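Local coordinates for glutamate racemase (Escherichia coli, PDB 2JFN), which belongs to the Asp/Glu/hydantoin racemase family, an alpha/beta fold with one mixed and one parallel sheet, and here holds glutamic acid and UDP-N-acetylmuramoyl-L-alanine in separate pockets, at residues A[38-43]-A[230-235]; A[20-25]-A[45-50]; A[32-37]-A[271-276]. All blocks are in the same frame, centred on the assembly; numbering follows the deposited sequence.

From the N terminus, strand 21-28 leads into helix 33-43 and on to strand 48-53, and contact 2 closes this short loop by pairing the two strands side by side. The helix between them supplies one partner to each of the other contacts: residues 38-43 meet helix 228-241 in contact 1, and residues 32-37 meet the end of helix 267-272 in contact 3. Contact 1 is nested inside the long loop closed by contact 3, while contact 2 crosses both. Tyr49 of contact 2 touches Ile40 and Arg41 of contact 1 and Tyr37 and Phe275 of contact 3, so strand, helix and C-terminal elements share one core.

Contact 1: A[38-43]-A[230-235]; sequences DEIRHL and AIARRT. With UMA (uridine-5'-diphosphate-N-acetylmuramoyl-L-alanine), chain C.
Ile40 and Ala232 bring two helices into close approach at one point, their CA atoms 4.3 Å apart. The short helix axes approach to 8.1 Å and cross at -50°, and no hydrogen bond links them. A methyl group makes this possible: Ala232 CB points into the neighbouring helix and lies 3.6 Å from Glu39 O, close also to Ile40 CA. Leu43 closes one end of the patch. With its CG anti to the backbone N (chi1 -173°), it sets CD2 3.5 Å from Ala232 O and also against the Ala232 methyl. At the other end Ile40 CD1 meets Ile231 CG2 at 4.1 Å; the Ile40 side chain crosses that of Thr235 at about a right angle. Thr235 OG1 donates to Ile231 O (2.9 Å), so this hydroxyl is satisfied within its own helix; Thr235 N reaches the same oxygen from the opposite face of the carbonyl plane. The far side of helix 228-241 lines the pocket of UDP-N-acetylmuramoyl-L-alanine. Ile231 CD1 lies 3.2 Å from N3 of the uracil, Arg233 NH2 gives a weak hydrogen bond to the phosphate oxygen O2A (3.3 Å), and Arg234 lays a guanidinium face on C20. On the sheet side, Ile40, Ile231 and Thr235 all pack on Val89 of strand 87-90, and Ile40 and Arg41 also touch Tyr49 of strand 48-53.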
loop_
_atom_site.group_PDB
_atom_site.type_symbol
_atom_site.label_atom_id
_atom_site.label_comp_id
_atom_site.label_asym_id
_atom_site.label_seq_id
_atom_site.Cartn_x
_atom_site.Cartn_y
_atom_site.Cartn_z
ATOM N N ASP A 38 7.587 4.370 -4.002
ATOM C CA ASP A 38 7.912 5.479 -4.889
ATOM C C ASP A 38 8.089 6.786 -4.104
ATOM O O ASP A 38 9.018 7.551 -4.369
ATOM C CB ASP A 38 6.814 5.614 -5.947
ATOM C CG ASP A 38 7.281 6.333 -7.197
ATOM O OD1 ASP A 38 8.502 6.360 -7.463
ATOM O OD2 ASP A 38 6.412 6.859 -7.931
ATOM N N GLU A 39 7.210 7.029 -3.134
ATOM C CA GLU A 39 7.288 8.231 -2.299
ATOM C C GLU A 39 8.506 8.156 -1.377
ATOM O O GLU A 39 9.219 9.140 -1.180
ATOM C CB GLU A 39 6.026 8.369 -1.445
ATOM C CG GLU A 39 4.754 8.672 -2.218
ATOM C CD GLU A 39 4.614 10.143 -2.570
ATOM O OE1 GLU A 39 3.567 10.517 -3.141
ATOM O OE2 GLU A 39 5.541 10.927 -2.275
ATOM N N ILE A 40 8.740 6.982 -0.805
ATOM C CA ILE A 40 9.880 6.810 0.084
ATOM C C ILE A 40 11.207 7.035 -0.641
ATOM O O ILE A 40 12.072 7.760 -0.144
ATOM C CB ILE A 40 9.882 5.408 0.724
ATOM C CG1 ILE A 40 8.627 5.226 1.582
ATOM C CG2 ILE A 40 11.138 5.222 1.574
ATOM C CD1 ILE A 40 8.482 3.834 2.175
ATOM N N ARG A 41 11.373 6.428 -1.814
ATOM C CA ARG A 41 12.621 6.584 -2.555
ATOM C C ARG A 41 12.826 8.008 -3.050
ATOM O O ARG A 41 13.956 8.444 -3.241
ATOM C CB ARG A 41 12.693 5.627 -3.750
ATOM C CG ARG A 41 11.765 5.969 -4.900
ATOM C CD ARG A 41 12.320 5.451 -6.226
ATOM N NE ARG A 41 11.353 5.601 -7.311
ATOM C CZ ARG A 41 11.596 5.301 -8.583
ATOM N NH1 ARG A 41 12.783 4.833 -8.947
ATOM N NH2 ARG A 41 10.645 5.466 -9.495
ATOM N N HIS A 42 11.736 8.730 -3.278
ATOM C CA HIS A 42 11.861 10.104 -3.737
ATOM C C HIS A 42 12.482 10.935 -2.613
ATOM O O HIS A 42 13.224 11.883 -2.861
ATOM C CB HIS A 42 10.487 10.659 -4.123
ATOM C CG HIS A 42 10.531 12.058 -4.651
ATOM N ND1 HIS A 42 10.811 13.147 -3.855
ATOM C CD2 HIS A 42 10.336 12.545 -5.900
ATOM C CE1 HIS A 42 10.786 14.246 -4.588
ATOM N NE2 HIS A 42 10.500 13.909 -5.834
ATOM N N LEU A 43 12.185 10.555 -1.372
ATOM C CA LEU A 43 12.706 11.248 -0.203
ATOM C C LEU A 43 14.062 10.686 0.239
ATOM O O LEU A 43 14.938 11.430 0.677
ATOM C CB LEU A 43 11.698 11.140 0.945
ATOM C CG LEU A 43 11.974 11.928 2.227
ATOM C CD1 LEU A 43 12.009 13.420 1.906
ATOM C CD2 LEU A 43 10.893 11.635 3.259
ATOM N N ALA A 230 3.489 10.919 3.634
ATOM C CA ALA A 230 3.544 10.853 5.096
ATOM C C ALA A 230 4.311 9.621 5.574
ATOM O O ALA A 230 4.972 9.659 6.623
ATOM C CB ALA A 230 2.143 10.841 5.675
ATOM N N ILE A 231 4.210 8.528 4.812
ATOM C CA ILE A 231 4.908 7.289 5.149
ATOM C C ILE A 231 6.390 7.528 4.950
ATOM O O ILE A 231 7.223 7.080 5.741
ATOM C CB ILE A 231 4.486 6.127 4.223
ATOM C CG1 ILE A 231 2.993 5.857 4.381
ATOM C CG2 ILE A 231 5.310 4.870 4.542
ATOM C CD1 ILE A 231 2.606 5.443 5.760
ATOM N N ALA A 232 6.710 8.228 3.871
ATOM C CA ALA A 232 8.089 8.548 3.549
ATOM C C ALA A 232 8.684 9.339 4.721
ATOM O O ALA A 232 9.749 8.989 5.237
ATOM C CB ALA A 232 8.142 9.365 2.271
ATOM N N ARG A 233 7.986 10.393 5.147
ATOM C CA ARG A 233 8.459 11.210 6.264
ATOM C C ARG A 233 8.616 10.376 7.536
ATOM O O ARG A 233 9.594 10.524 8.260
ATOM C CB ARG A 233 7.501 12.383 6.524
ATOM C CG ARG A 233 7.507 13.452 5.429
ATOM C CD ARG A 233 6.767 14.705 5.897
ATOM N NE ARG A 233 5.341 14.463 6.110
ATOM C CZ ARG A 233 4.431 14.483 5.140
ATOM N NH1 ARG A 233 4.795 14.742 3.892
ATOM N NH2 ARG A 233 3.158 14.229 5.413
ATOM N N ARG A 234 7.657 9.496 7.809
ATOM C CA ARG A 234 7.738 8.647 8.998
ATOM C C ARG A 234 8.941 7.702 8.900
ATOM O O ARG A 234 9.600 7.415 9.906
ATOM C CB ARG A 234 6.452 7.834 9.159
ATOM C CG ARG A 234 6.459 6.879 10.344
ATOM C CD ARG A 234 6.691 7.602 11.675
ATOM N NE ARG A 234 6.491 6.698 12.806
ATOM C CZ ARG A 234 6.670 7.033 14.079
ATOM N NH1 ARG A 234 7.059 8.262 14.394
ATOM N NH2 ARG A 234 6.453 6.141 15.038
ATOM N N THR A 235 9.226 7.233 7.688
ATOM C CA THR A 235 10.351 6.333 7.441
ATOM C C THR A 235 11.669 7.058 7.704
ATOM O O THR A 235 12.561 6.528 8.375
ATOM C CB THR A 235 10.323 5.801 5.987
ATOM O OG1 THR A 235 9.177 4.956 5.822
ATOM C CG2 THR A 235 11.592 5.000 5.663
HETATM N N1 UMA C . 0.220 7.570 7.842
HETATM C C2 UMA C . 0.239 6.095 8.010
HETATM N N3 UMA C . 1.340 5.590 8.684
HETATM C C4 UMA C . 2.403 6.344 9.204
HETATM C C5 UMA C . 2.320 7.850 8.996
HETATM C C6 UMA C . 1.261 8.369 8.341
HETATM O O2 UMA C . -0.635 5.352 7.592
HETATM O O4 UMA C . 3.323 5.778 9.776
HETATM C C1B UMA C . -0.968 8.135 7.110
HETATM C C2B UMA C . -2.148 8.313 8.050
HETATM O "O2'" UMA C . -3.452 7.945 7.450
HETATM C C3B UMA C . -2.148 9.729 8.522
HETATM C C4B UMA C . -1.618 10.386 7.262
HETATM O O4B UMA C . -0.766 9.441 6.625
HETATM O O3B UMA C . -3.542 9.985 8.841
HETATM C C5B UMA C . -0.814 11.603 7.486
HETATM O O5B UMA C . 0.114 11.383 8.488
HETATM P PA UMA C . 1.013 12.531 9.123
HETATM O O1A UMA C . 2.123 11.807 9.759
HETATM O O2A UMA C . 1.372 13.464 8.105
HETATM O O3A UMA C . 0.041 13.146 10.264
HETATM P PB UMA C . -1.362 12.694 10.875
HETATM O O1B UMA C . -2.417 12.693 9.884
HETATM O O2B UMA C . -1.569 13.460 12.108
HETATM O "O1'" UMA C . -0.974 11.178 11.371
HETATM C "C1'" UMA C . -0.780 10.740 12.717
HETATM C "C2'" UMA C . 0.353 9.755 12.825
HETATM N "N2'" UMA C . 1.639 10.347 12.412
HETATM C "C7'" UMA C . 2.632 10.576 13.287
HETATM O "O7'" UMA C . 2.595 10.155 14.440
HETATM C "C8'" UMA C . 3.842 11.362 12.825
HETATM C "C3'" UMA C . -0.000 8.521 11.977
HETATM O "O3'" UMA C . 1.030 7.484 12.120
HETATM C "C4'" UMA C . -1.369 7.930 12.390
HETATM O "O4'" UMA C . -1.703 6.819 11.583
HETATM C "C5'" UMA C . -2.455 9.006 12.287
HETATM O "O5'" UMA C . -2.050 10.160 13.117
HETATM C "C6'" UMA C . -3.810 8.557 12.806
HETATM O "O6'" UMA C . -3.691 8.078 14.137
HETATM C C18 UMA C . 1.591 6.927 13.335
HETATM C C19 UMA C . 0.960 5.642 13.759
HETATM O O18 UMA C . 0.896 5.330 14.935
HETATM C C20 UMA C . 3.128 6.930 13.202
HETATM N N4 UMA C . 0.488 4.885 12.754
HETATM C C21 UMA C . -0.041 3.521 12.885
HETATM C C22 UMA C . 0.878 2.530 13.662
HETATM O O19 UMA C . 2.113 2.725 13.596
HETATM O O20 UMA C . 0.354 1.600 14.325
HETATM C C23 UMA C . -0.334 2.955 11.490
#

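Contact 2: A[20-25]-A[45-50]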
loop_
_atom_site.group_PDB
_atom_site.type_symbol
_atom_site.label_atom_id
_atom_site.label_comp_id
_atom_site.label_asym_id
_atom_site.label_seq_id
_atom_site.Cartn_x
_atom_site.Cartn_y
_atom_site.Cartn_z
ATOM N N PRO A 20 27.604 1.134 1.536
ATOM C CA PRO A 20 26.481 0.436 2.211
ATOM C C PRO A 20 25.496 1.441 2.799
ATOM O O PRO A 20 25.897 2.429 3.427
ATOM C CB PRO A 20 27.078 -0.422 3.319
ATOM C CG PRO A 20 28.525 -0.576 2.856
ATOM C CD PRO A 20 28.877 0.760 2.176
ATOM N N ARG A 21 24.207 1.187 2.595
ATOM C CA ARG A 21 23.159 2.068 3.106
ATOM C C ARG A 21 22.121 1.242 3.853
ATOM O O ARG A 21 22.035 0.030 3.661
ATOM C CB ARG A 21 22.483 2.815 1.955
ATOM C CG ARG A 21 23.184 2.684 0.607
ATOM C CD ARG A 21 22.648 1.505 -0.205
ATOM N NE ARG A 21 22.944 1.671 -1.627
ATOM C CZ ARG A 21 22.477 0.894 -2.601
ATOM N NH1 ARG A 21 21.676 -0.131 -2.327
ATOM N NH2 ARG A 21 22.807 1.155 -3.861
ATOM N N PRO A 22 21.318 1.887 4.715
ATOM C CA PRO A 22 20.303 1.142 5.461
ATOM C C PRO A 22 19.349 0.361 4.565
ATOM O O PRO A 22 18.882 0.849 3.536
ATOM C CB PRO A 22 19.607 2.221 6.293
ATOM C CG PRO A 22 19.883 3.488 5.551
ATOM C CD PRO A 22 21.295 3.314 5.076
ATOM N N THR A 23 19.092 -0.872 4.973
ATOM C CA THR A 23 18.217 -1.773 4.244
ATOM C C THR A 23 16.777 -1.554 4.674
ATOM O O THR A 23 16.437 -1.692 5.850
ATOM C CB THR A 23 18.613 -3.238 4.514
ATOM O OG1 THR A 23 19.928 -3.473 3.996
ATOM C CG2 THR A 23 17.620 -4.192 3.861
ATOM N N VAL A 24 15.935 -1.207 3.710
ATOM C CA VAL A 24 14.528 -0.977 3.979
ATOM C C VAL A 24 13.640 -1.911 3.171
ATOM O O VAL A 24 13.761 -2.005 1.950
ATOM C CB VAL A 24 14.135 0.481 3.661
ATOM C CG1 VAL A 24 12.632 0.653 3.770
ATOM C CG2 VAL A 24 14.848 1.423 4.628
ATOM N N LEU A 25 12.748 -2.598 3.872
ATOM C CA LEU A 25 11.815 -3.507 3.231
ATOM C C LEU A 25 10.474 -2.816 3.048
ATOM O O LEU A 25 9.976 -2.170 3.967
ATOM C CB LEU A 25 11.597 -4.758 4.090
ATOM C CG LEU A 25 10.391 -5.623 3.701
ATOM C CD1 LEU A 25 10.617 -6.248 2.320
ATOM C CD2 LEU A 25 10.174 -6.712 4.758
ATOM N N PRO A 45 16.454 8.391 -1.704
ATOM C CA PRO A 45 16.910 7.694 -2.911
ATOM C C PRO A 45 18.102 6.733 -2.881
ATOM O O PRO A 45 18.246 5.917 -3.794
ATOM C CB PRO A 45 17.138 8.843 -3.894
ATOM C CG PRO A 45 17.609 9.941 -3.003
ATOM C CD PRO A 45 16.647 9.847 -1.839
ATOM N N ASP A 46 18.945 6.795 -1.855
ATOM C CA ASP A 46 20.121 5.924 -1.841
ATOM C C ASP A 46 20.066 4.678 -0.959
ATOM O O ASP A 46 21.059 3.959 -0.858
ATOM C CB ASP A 46 21.367 6.738 -1.462
ATOM C CG ASP A 46 21.583 7.930 -2.375
ATOM O OD1 ASP A 46 21.704 7.725 -3.604
ATOM O OD2 ASP A 46 21.635 9.073 -1.862
ATOM N N LEU A 47 18.926 4.411 -0.334
ATOM C CA LEU A 47 18.809 3.247 0.540
ATOM C C LEU A 47 18.899 1.932 -0.220
ATOM O O LEU A 47 18.807 1.903 -1.450
ATOM C CB LEU A 47 17.478 3.288 1.294
ATOM C CG LEU A 47 17.141 4.575 2.044
ATOM C CD1 LEU A 47 15.805 4.418 2.736
ATOM C CD2 LEU A 47 18.233 4.884 3.053
ATOM N N HIS A 48 19.109 0.845 0.517
ATOM C CA HIS A 48 19.150 -0.486 -0.083
ATOM C C HIS A 48 17.721 -0.982 0.079
ATOM O O HIS A 48 17.334 -1.441 1.157
ATOM C CB HIS A 48 20.083 -1.431 0.676
ATOM C CG HIS A 48 19.941 -2.867 0.264
ATOM N ND1 HIS A 48 19.875 -3.902 1.173
ATOM C CD2 HIS A 48 19.865 -3.440 -0.962
ATOM C CE1 HIS A 48 19.765 -5.050 0.525
ATOM N NE2 HIS A 48 19.756 -4.796 -0.771
ATOM N N TYR A 49 16.940 -0.874 -0.984
ATOM C CA TYR A 49 15.548 -1.285 -0.929
ATOM C C TYR A 49 15.286 -2.734 -1.312
ATOM O O TYR A 49 15.904 -3.287 -2.227
ATOM C CB TYR A 49 14.687 -0.387 -1.825
ATOM C CG TYR A 49 14.531 1.038 -1.338
ATOM C CD1 TYR A 49 15.304 2.069 -1.871
ATOM C CD2 TYR A 49 13.586 1.358 -0.361
ATOM C CE1 TYR A 49 15.137 3.399 -1.449
ATOM C CE2 TYR A 49 13.411 2.674 0.073
ATOM C CZ TYR A 49 14.189 3.690 -0.478
ATOM O OH TYR A 49 13.996 4.992 -0.059
ATOM N N ILE A 50 14.359 -3.337 -0.585
ATOM C CA ILE A 50 13.928 -4.694 -0.856
ATOM C C ILE A 50 12.420 -4.583 -0.995
ATOM O O ILE A 50 11.747 -4.084 -0.088
ATOM C CB ILE A 50 14.216 -5.648 0.317
ATOM C CG1 ILE A 50 15.724 -5.754 0.560
ATOM C CG2 ILE A 50 13.624 -7.026 0.015
ATOM C CD1 ILE A 50 16.067 -6.415 1.889
#
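Val24 hydrogen-bonds through both its N and its O to the neighbouring strand: Val24 N donates to His48 O and Val24 O accepts from Ile50 N, each at 2.9 Å. His48 N adds a hydrogen bond to Pro22 O. Beside this ladder Thr23 and His48 run side by side: with CG anti to the backbone N (chi1 168°), the His48 ring lies beside Thr23, and Thr23 OG1 and His48 ND1 share a hydrogen bond of 2.9 Å in the plane of the imidazole. On the same face Thr23 CG2 presses on Ile50 CD1 at 3.4 Å, a tight fit, and Leu25 CD1 lies across Ile50 CG2. Pro22 CG is tighter still on Leu47 CD2 (3.3 Å), and Leu47 CD1 reaches Val24 CG2. Strands 21-28 and 48-53 are the parallel strands of a beta-alpha-beta unit, joined through helix 33-43, which lies against the face carrying Val24 and Tyr49. Tyr49 CD2 touches Val24 CB at 4.2 Å; its hydroxyl hydrogen-bonds Leu44 O and its backbone N hydrogen-bonds Asn252 OD1. On the other face the His48 ring packs edge-to-face with Tyr83. Strand 21-28 is itself flanked by strand 87-90, with Leu25 hydrogen-bonded to Leu87 and Val89 through the backbone.

Contact 3: A[32-37]-A[271-276]; sequences GGLSVY and QRYGFE
Tyr37 and Phe275 reach toward each other tip to tip, but their rings are neither stacked nor perpendicular: the planes stand at 45°, with centroids 4.7 Å apart. Phe275 CZ comes down over one face of the Tyr37 ring near its rim, 3.5 Å from Tyr37 CE2. Tyr37 and Tyr273 instead slide past each other in opposite directions, Tyr37 CE1 lying at the edge of the Tyr273 ring, 3.9 Å from Tyr273 CD2. That course carries the phenol to the backbone, where Tyr37 OH donates to Tyr273 O at 2.8 Å, with the acceptor in the plane of the Tyr37 ring. Leu34 takes a face of Tyr273: its CB stands 4.1 Å from the ring centroid in a CH-pi contact, CD1 lies over the same ring, and CD2 turns to Phe275 CE1. The accepting carbonyl belongs to the turn that ends helix 267-272, a Schellman motif in which Gly274 takes a positive phi (111°). Gly274 O is hydrogen-bonded by Asn252 ND2. Around the cluster, Tyr37 packs edge-to-face on Tyr49 of strand 48-53, which Phe275 also touches; Leu34 rests on Tyr51 of that strand, and Tyr273 also touches Asp38 and Arg41 of helix 33-43.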
loop_
_atom_site.group_PDB
_atom_site.type_symbol
_atom_site.label_atom_id
_atom_site.label_comp_id
_atom_site.label_asym_id
_atom_site.label_seq_id
_atom_site.Cartn_x
_atom_site.Cartn_y
_atom_site.Cartn_z
ATOM N N GLY A 32 0.600 -2.677 -5.148
ATOM C CA GLY A 32 0.267 -1.451 -4.434
ATOM C C GLY A 32 1.416 -0.880 -3.620
ATOM O O GLY A 32 1.560 0.337 -3.500
ATOM N N GLY A 33 2.232 -1.764 -3.054
ATOM C CA GLY A 33 3.364 -1.332 -2.253
ATOM C C GLY A 33 4.275 -0.386 -3.004
ATOM O O GLY A 33 4.910 0.466 -2.400
ATOM N N LEU A 34 4.324 -0.523 -4.326
ATOM C CA LEU A 34 5.164 0.328 -5.151
ATOM C C LEU A 34 4.787 1.807 -5.087
ATOM O O LEU A 34 5.645 2.662 -5.274
ATOM C CB LEU A 34 5.132 -0.146 -6.607
ATOM C CG LEU A 34 5.771 -1.518 -6.851
ATOM C CD1 LEU A 34 5.521 -1.940 -8.292
ATOM C CD2 LEU A 34 7.267 -1.451 -6.553
ATOM N N SER A 35 3.518 2.120 -4.826
ATOM C CA SER A 35 3.135 3.529 -4.745
ATOM C C SER A 35 3.755 4.158 -3.490
ATOM O O SER A 35 4.169 5.319 -3.507
ATOM C CB SER A 35 1.607 3.701 -4.722
ATOM O OG SER A 35 1.029 3.203 -3.526
ATOM N N VAL A 36 3.828 3.381 -2.415
ATOM C CA VAL A 36 4.401 3.858 -1.159
ATOM C C VAL A 36 5.911 3.927 -1.296
ATOM O O VAL A 36 6.550 4.894 -0.868
ATOM C CB VAL A 36 4.040 2.920 0.017
ATOM C CG1 VAL A 36 4.656 3.443 1.320
ATOM C CG2 VAL A 36 2.525 2.827 0.148
ATOM N N TYR A 37 6.484 2.893 -1.908
ATOM C CA TYR A 37 7.918 2.862 -2.122
ATOM C C TYR A 37 8.357 4.059 -2.967
ATOM O O TYR A 37 9.370 4.689 -2.682
ATOM C CB TYR A 37 8.321 1.548 -2.809
ATOM C CG TYR A 37 9.599 1.643 -3.603
ATOM C CD1 TYR A 37 9.570 1.878 -4.978
ATOM C CD2 TYR A 37 10.842 1.538 -2.978
ATOM C CE1 TYR A 37 10.750 2.005 -5.714
ATOM C CE2 TYR A 37 12.027 1.667 -3.704
ATOM C CZ TYR A 37 11.971 1.898 -5.067
ATOM O OH TYR A 37 13.132 2.011 -5.791
ATOM N N GLN A 271 11.827 -3.066 -12.756
ATOM C CA GLN A 271 13.101 -2.490 -13.177
ATOM C C GLN A 271 12.989 -0.973 -13.344
ATOM O O GLN A 271 13.897 -0.239 -12.951
ATOM C CB GLN A 271 13.583 -3.168 -14.469
ATOM C CG GLN A 271 14.153 -4.566 -14.206
ATOM C CD GLN A 271 14.532 -5.326 -15.473
ATOM O OE1 GLN A 271 15.331 -6.264 -15.425
ATOM N NE2 GLN A 271 13.953 -4.936 -16.601
ATOM N N ARG A 272 11.875 -0.507 -13.906
ATOM C CA ARG A 272 11.650 0.930 -14.059
ATOM C C ARG A 272 11.591 1.592 -12.678
ATOM O O ARG A 272 11.958 2.759 -12.525
ATOM C CB ARG A 272 10.343 1.212 -14.815
ATOM C CG ARG A 272 10.465 1.131 -16.337
ATOM C CD ARG A 272 9.335 1.890 -17.038
ATOM N NE ARG A 272 8.043 1.218 -16.926
ATOM C CZ ARG A 272 7.733 0.083 -17.550
ATOM N NH1 ARG A 272 8.625 -0.510 -18.340
ATOM N NH2 ARG A 272 6.532 -0.463 -17.384
ATOM N N TYR A 273 11.132 0.843 -11.676
ATOM C CA TYR A 273 11.047 1.356 -10.308
ATOM C C TYR A 273 12.386 1.342 -9.570
ATOM O O TYR A 273 12.508 1.917 -8.489
ATOM C CB TYR A 273 10.018 0.569 -9.486
ATOM C CG TYR A 273 8.620 1.148 -9.524
ATOM C CD1 TYR A 273 7.664 0.665 -10.416
ATOM C CD2 TYR A 273 8.258 2.192 -8.672
ATOM C CE1 TYR A 273 6.382 1.206 -10.459
ATOM C CE2 TYR A 273 6.980 2.740 -8.705
ATOM C CZ TYR A 273 6.048 2.245 -9.600
ATOM O OH TYR A 273 4.786 2.789 -9.638
ATOM N N GLY A 274 13.391 0.687 -10.140
ATOM C CA GLY A 274 14.687 0.662 -9.487
ATOM C C GLY A 274 15.126 -0.685 -8.938
ATOM O O GLY A 274 16.121 -0.765 -8.220
ATOM N N PHE A 275 14.387 -1.741 -9.257
ATOM C CA PHE A 275 14.750 -3.079 -8.795
ATOM C C PHE A 275 15.251 -3.844 -10.010
ATOM O O PHE A 275 14.469 -4.228 -10.877
ATOM C CB PHE A 275 13.543 -3.797 -8.182
ATOM C CG PHE A 275 12.950 -3.079 -7.002
ATOM C CD1 PHE A 275 11.868 -2.219 -7.166
ATOM C CD2 PHE A 275 13.501 -3.230 -5.735
ATOM C CE1 PHE A 275 11.343 -1.513 -6.080
ATOM C CE2 PHE A 275 12.985 -2.532 -4.644
ATOM C CZ PHE A 275 11.903 -1.670 -4.818
ATOM N N GLU A 276 16.561 -4.048 -10.069
ATOM C CA GLU A 276 17.183 -4.740 -11.192
ATOM C C GLU A 276 16.832 -6.211 -11.280
ATOM O O GLU A 276 16.671 -6.758 -12.375
ATOM C CB GLU A 276 18.705 -4.609 -11.107
ATOM C CG GLU A 276 19.284 -5.019 -9.758
ATOM C CD GLU A 276 20.636 -5.696 -9.887
ATOM O OE1 GLU A 276 21.476 -5.217 -10.685
ATOM O OE2 GLU A 276 20.868 -6.703 -9.183
#